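PDB 3GD5: ornithine carbamoyltransferase from Gloeobacter violaceus, which probably catalyses the reversible transfer of the carbamoyl group from carbamoyl phosphate to ornithine, giving citrulline and phosphate in arginine biosynthesis. Local coordinates for residues A[183-189]-A[211-217]; A[12-16]-A[307-311]. All blocks are in the same frame, centred on the assembly; numbering follows the deposited sequence.

Interactions 1 and 2 lie on opposite sides of the chain's centre, their nearest atoms about 17 Å apart, and share no helix or strand. Residues 183-189 and 211-217 pair two neighbouring parallel strands at one border of the five-stranded sheet of the Asp/Orn-binding half, so main-chain hydrogen bonds do most of the work and the side chains go from mostly buried on the inner strand to partly exposed or exposed on the outer one. Residues 12-16 and 307-311 instead bring an irregular N-terminal segment against the C-terminal helix 293-312. That contact is smaller, also partly buried, and made of apolar side-chain contacts, with leucine methyls also lying against main-chain carbonyls.

Interaction 1: residues A[183-189]-A[211-217]; sequences SIAVATP and AEVQILR
S183 takes the amide of E212 on its hydroxyl: E212 N donates to S183 OG over 3.1 Å, almost straight at 173°. This small polar residue suits the start of the pairing, its OG accepting an amide just ahead of strand 213-216. The segments are the two strands of a right-handed beta-alpha-beta crossover through helix 196-209, in the Rossmann-like Asp/Orn-binding half; 213-216 is the outermost strand of its sheet within the chain. I184 receives Q214 N on its carbonyl and sets CG2 4.0 Å from V213 CG2; the two side chains lie side by side and point the same way, and I184 also packs on helix 168-180. A185 and A187 are small enough to admit A222 of helix 219-223 on the other face. V186 N gives a short bond of 2.7 Å to Q214 O, while V186 CG1 lies 3.7 Å from I215 CD1, beta-branched residues that suit an extended chain. T188 N reaches L216 O, and the T188 hydroxyl donates to P189 O just beyond the strand end. R217, its chain bent at chi2 and chi3, folds back over this end, and R217 NH2 makes a weak 2.9 Å bond to T188 O, bent to 128° at the hydrogen. Cut back to an alanine, the position would probably leave T188 O without this side-chain donor and the P189 carbonyl less covered. P189 O lies above one face of the R217 guanidinium, offset toward the rim.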
loop_
_atom_site.group_PDB
_atom_site.type_symbol
_atom_site.label_atom_id
_atom_site.label_comp_id
_atom_site.label_asym_id
_atom_site.label_seq_id
_atom_site.Cartn_x
_atom_site.Cartn_y
_atom_site.Cartn_z
ATOM N N SER A 183 40.601 26.390 1.960
ATOM C CA SER A 183 40.919 25.397 2.974
ATOM C C SER A 183 39.626 24.839 3.552
ATOM O O SER A 183 38.646 25.565 3.722
ATOM C CB SER A 183 41.760 26.020 4.094
ATOM O OG SER A 183 43.075 26.313 3.646
ATOM N N ILE A 184 39.619 23.546 3.846
ATOM C CA ILE A 184 38.430 22.927 4.406
ATOM C C ILE A 184 38.729 21.976 5.551
ATOM O O ILE A 184 39.638 21.149 5.484
ATOM C CB ILE A 184 37.617 22.155 3.330
ATOM C CG1 ILE A 184 36.427 21.447 4.000
ATOM C CG2 ILE A 184 38.520 21.166 2.589
ATOM C CD1 ILE A 184 35.474 20.768 3.043
ATOM N N ALA A 185 37.946 22.113 6.610
ATOM C CA ALA A 185 38.069 21.273 7.785
ATOM C C ALA A 185 36.710 20.589 7.947
ATOM O O ALA A 185 35.678 21.257 8.071
ATOM C CB ALA A 185 38.386 22.130 9.003
ATOM N N VAL A 186 36.707 19.261 7.927
ATOM C CA VAL A 186 35.473 18.510 8.064
ATOM C C VAL A 186 35.442 17.764 9.381
ATOM O O VAL A 186 36.251 16.868 9.621
ATOM C CB VAL A 186 35.300 17.509 6.902
ATOM C CG1 VAL A 186 36.565 16.689 6.740
ATOM C CG2 VAL A 186 34.109 16.593 7.170
ATOM N N ALA A 187 34.495 18.144 10.232
ATOM C CA ALA A 187 34.334 17.526 11.537
ATOM C C ALA A 187 33.108 16.614 11.564
ATOM O O ALA A 187 31.989 17.040 11.260
ATOM C CB ALA A 187 34.211 18.613 12.614
ATOM N N THR A 188 33.325 15.356 11.936
ATOM C CA THR A 188 32.244 14.376 12.001
ATOM C C THR A 188 32.468 13.424 13.157
ATOM O O THR A 188 33.560 13.365 13.724
ATOM C CB THR A 188 32.203 13.487 10.749
ATOM O OG1 THR A 188 33.185 12.448 10.880
ATOM C CG2 THR A 188 32.496 14.296 9.502
ATOM N N PRO A 189 31.428 12.667 13.532
ATOM C CA PRO A 189 31.622 11.724 14.633
ATOM C C PRO A 189 32.576 10.652 14.099
ATOM O O PRO A 189 32.822 10.579 12.890
ATOM C CB PRO A 189 30.212 11.187 14.882
ATOM C CG PRO A 189 29.346 12.344 14.506
ATOM C CD PRO A 189 29.998 12.832 13.228
ATOM N N ALA A 211 45.836 24.881 -0.488
ATOM C CA ALA A 211 44.787 24.869 0.527
ATOM C C ALA A 211 45.066 23.689 1.436
ATOM O O ALA A 211 45.761 22.759 1.041
ATOM C CB ALA A 211 43.417 24.715 -0.129
ATOM N N GLU A 212 44.548 23.719 2.656
ATOM C CA GLU A 212 44.774 22.596 3.550
ATOM C C GLU A 212 43.465 21.858 3.803
ATOM O O GLU A 212 42.402 22.470 3.901
ATOM C CB GLU A 212 45.402 23.058 4.872
ATOM C CG GLU A 212 44.464 23.757 5.829
ATOM C CD GLU A 212 45.087 23.958 7.202
ATOM O OE1 GLU A 212 45.711 23.001 7.720
ATOM O OE2 GLU A 212 44.941 25.063 7.767
ATOM N N VAL A 213 43.557 20.537 3.890
ATOM C CA VAL A 213 42.404 19.677 4.113
ATOM C C VAL A 213 42.539 18.945 5.439
ATOM O O VAL A 213 43.565 18.325 5.711
ATOM C CB VAL A 213 42.274 18.631 2.984
ATOM C CG1 VAL A 213 41.177 17.625 3.319
ATOM C CG2 VAL A 213 41.983 19.329 1.665
ATOM N N GLN A 214 41.492 19.004 6.254
ATOM C CA GLN A 214 41.511 18.354 7.554
ATOM C C GLN A 214 40.241 17.588 7.900
ATOM O O GLN A 214 39.133 18.122 7.803
ATOM C CB GLN A 214 41.750 19.390 8.646
ATOM C CG GLN A 214 43.089 20.077 8.588
ATOM C CD GLN A 214 43.142 21.254 9.531
ATOM O OE1 GLN A 214 42.566 22.312 9.255
ATOM N NE2 GLN A 214 43.821 21.076 10.665
ATOM N N ILE A 215 40.414 16.336 8.308
ATOM C CA ILE A 215 39.297 15.502 8.721
ATOM C C ILE A 215 39.442 15.394 10.231
ATOM O O ILE A 215 40.278 14.655 10.742
ATOM C CB ILE A 215 39.341 14.103 8.055
ATOM C CG1 ILE A 215 38.349 13.159 8.743
ATOM C CG2 ILE A 215 40.744 13.531 8.131
ATOM C CD1 ILE A 215 36.938 13.717 8.892
ATOM N N LEU A 216 38.623 16.161 10.938
ATOM C CA LEU A 216 38.675 16.211 12.387
ATOM C C LEU A 216 37.464 15.608 13.079
ATOM O O LEU A 216 36.468 15.251 12.450
ATOM C CB LEU A 216 38.820 17.666 12.839
ATOM C CG LEU A 216 39.795 18.547 12.054
ATOM C CD1 LEU A 216 39.790 19.948 12.640
ATOM C CD2 LEU A 216 41.194 17.953 12.100
ATOM N N ARG A 217 37.562 15.516 14.396
ATOM C CA ARG A 217 36.494 14.978 15.208
ATOM C C ARG A 217 35.797 16.133 15.924
ATOM O O ARG A 217 34.574 16.133 16.063
ATOM C CB ARG A 217 37.071 13.989 16.219
ATOM C CG ARG A 217 36.043 13.169 16.970
ATOM C CD ARG A 217 35.276 12.219 16.052
ATOM N NE ARG A 217 36.138 11.249 15.380
ATOM C CZ ARG A 217 36.639 11.407 14.158
ATOM N NH1 ARG A 217 37.416 10.470 13.628
ATOM N NH2 ARG A 217 36.355 12.497 13.459
#

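Interaction 2: residues A[12-16]-A[307-311]; sequences FRPDL and VLAAL
L311 of the C-terminal helix pushes its forked end into the bend made by F12, R13, P14, D15 and L16. From the base, L311 CB lies 4.0 Å from P14 O, and CG is at much the same distance from that carbonyl. Beyond CG the branches part: L311 CD2 approaches R13 O at 3.3 Å and the CB of F12, while CD1 reaches P14 O, the backbone N of L16 and, at 3.9 Å, L16 CB. A leucine suits this place because its two methyls can serve the two limbs of the bend at once. The contact joins the ends of the chain in a two-domain carbamoyltransferase: helix 293-312 packs against the carbamoyl phosphate-binding half, where helix 24-39 and strand 128-130 also touch V307. V307 lies one turn before L311, whose N bonds to V307 O. V307 CG1 meets L16 CD2 at 4.0 Å, the two side chains crossing at about a right angle. L16 has CG anti to its backbone N (chi1 172°), which brings CD2 against V307, and its side chain also comes close to P138, a probable carbamoyl phosphate-binding residue. At the other end of the bend, the F12 ring turns one face to A310, whose CB makes a CH-pi contact 4.0 Å from the centroid, 24° off the normal; the small alanine lets the ring come this near the helix.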
loop_
_atom_site.group_PDB
_atom_site.type_symbol
_atom_site.label_atom_id
_atom_site.label_comp_id
_atom_site.label_asym_id
_atom_site.label_seq_id
_atom_site.Cartn_x
_atom_site.Cartn_y
_atom_site.Cartn_z
ATOM N N PHE A 12 35.012 21.094 -21.590
ATOM C CA PHE A 12 34.644 20.265 -20.442
ATOM C C PHE A 12 34.521 18.834 -20.922
ATOM O O PHE A 12 34.460 18.585 -22.127
ATOM C CB PHE A 12 33.296 20.711 -19.885
ATOM C CG PHE A 12 33.263 22.144 -19.466
ATOM C CD1 PHE A 12 33.626 22.514 -18.180
ATOM C CD2 PHE A 12 32.879 23.136 -20.372
ATOM C CE1 PHE A 12 33.610 23.845 -17.796
ATOM C CE2 PHE A 12 32.862 24.468 -19.996
ATOM C CZ PHE A 12 33.229 24.821 -18.705
ATOM N N ARG A 13 34.488 17.894 -19.987
ATOM C CA ARG A 13 34.304 16.500 -20.348
ATOM C C ARG A 13 32.822 16.382 -20.704
ATOM O O ARG A 13 32.048 17.311 -20.470
ATOM C CB ARG A 13 34.603 15.599 -19.164
ATOM C CG ARG A 13 36.025 15.657 -18.680
ATOM C CD ARG A 13 36.267 14.514 -17.725
ATOM N NE ARG A 13 37.541 14.654 -17.041
ATOM C CZ ARG A 13 37.986 13.811 -16.116
ATOM N NH1 ARG A 13 37.255 12.757 -15.764
ATOM N NH2 ARG A 13 39.157 14.031 -15.531
ATOM N N PRO A 14 32.406 15.240 -21.263
ATOM C CA PRO A 14 31.001 15.047 -21.637
ATOM C C PRO A 14 30.018 15.109 -20.466
ATOM O O PRO A 14 28.947 15.701 -20.581
ATOM C CB PRO A 14 31.003 13.671 -22.294
ATOM C CG PRO A 14 32.388 13.575 -22.866
ATOM C CD PRO A 14 33.236 14.127 -21.756
ATOM N N ASP A 15 30.394 14.508 -19.340
ATOM C CA ASP A 15 29.527 14.448 -18.169
ATOM C C ASP A 15 30.039 15.155 -16.913
ATOM O O ASP A 15 31.189 15.582 -16.840
ATOM C CB ASP A 15 29.276 12.980 -17.812
ATOM C CG ASP A 15 29.017 12.120 -19.033
ATOM O OD1 ASP A 15 28.030 12.371 -19.747
ATOM O OD2 ASP A 15 29.807 11.188 -19.283
ATOM N N LEU A 16 29.152 15.274 -15.928
ATOM C CA LEU A 16 29.482 15.850 -14.629
ATOM C C LEU A 16 28.896 14.875 -13.626
ATOM O O LEU A 16 27.813 15.102 -13.093
ATOM C CB LEU A 16 28.854 17.236 -14.419
ATOM C CG LEU A 16 29.043 17.753 -12.982
ATOM C CD1 LEU A 16 30.531 17.779 -12.635
ATOM C CD2 LEU A 16 28.438 19.132 -12.824
ATOM N N VAL A 307 25.955 24.539 -15.856
ATOM C CA VAL A 307 26.323 23.178 -16.250
ATOM C C VAL A 307 25.570 22.793 -17.516
ATOM O O VAL A 307 26.170 22.304 -18.471
ATOM C CB VAL A 307 26.032 22.123 -15.142
ATOM C CG1 VAL A 307 26.672 22.552 -13.841
ATOM C CG2 VAL A 307 24.540 21.925 -14.969
ATOM N N LEU A 308 24.258 23.030 -17.531
ATOM C CA LEU A 308 23.443 22.709 -18.699
ATOM C C LEU A 308 24.035 23.391 -19.942
ATOM O O LEU A 308 24.231 22.759 -20.983
ATOM C CB LEU A 308 21.988 23.162 -18.481
ATOM C CG LEU A 308 21.189 22.413 -17.392
ATOM C CD1 LEU A 308 19.871 23.108 -17.150
ATOM C CD2 LEU A 308 20.957 20.969 -17.808
ATOM N N ALA A 309 24.330 24.680 -19.829
ATOM C CA ALA A 309 24.901 25.406 -20.952
ATOM C C ALA A 309 26.233 24.785 -21.372
ATOM O O ALA A 309 26.452 24.495 -22.544
ATOM C CB ALA A 309 25.099 26.861 -20.579
ATOM N N ALA A 310 27.110 24.567 -20.400
ATOM C CA ALA A 310 28.428 24.001 -20.658
ATOM C C ALA A 310 28.432 22.623 -21.305
ATOM O O ALA A 310 29.187 22.385 -22.244
ATOM C CB ALA A 310 29.233 23.952 -19.364
ATOM N N LEU A 311 27.600 21.712 -20.806
ATOM C CA LEU A 311 27.578 20.352 -21.334
ATOM C C LEU A 311 26.642 20.067 -22.505
ATOM O O LEU A 311 26.833 19.079 -23.217
ATOM C CB LEU A 311 27.289 19.362 -20.202
ATOM C CG LEU A 311 28.259 19.388 -19.014
ATOM C CD1 LEU A 311 28.047 18.142 -18.145
ATOM C CD2 LEU A 311 29.693 19.424 -19.527
#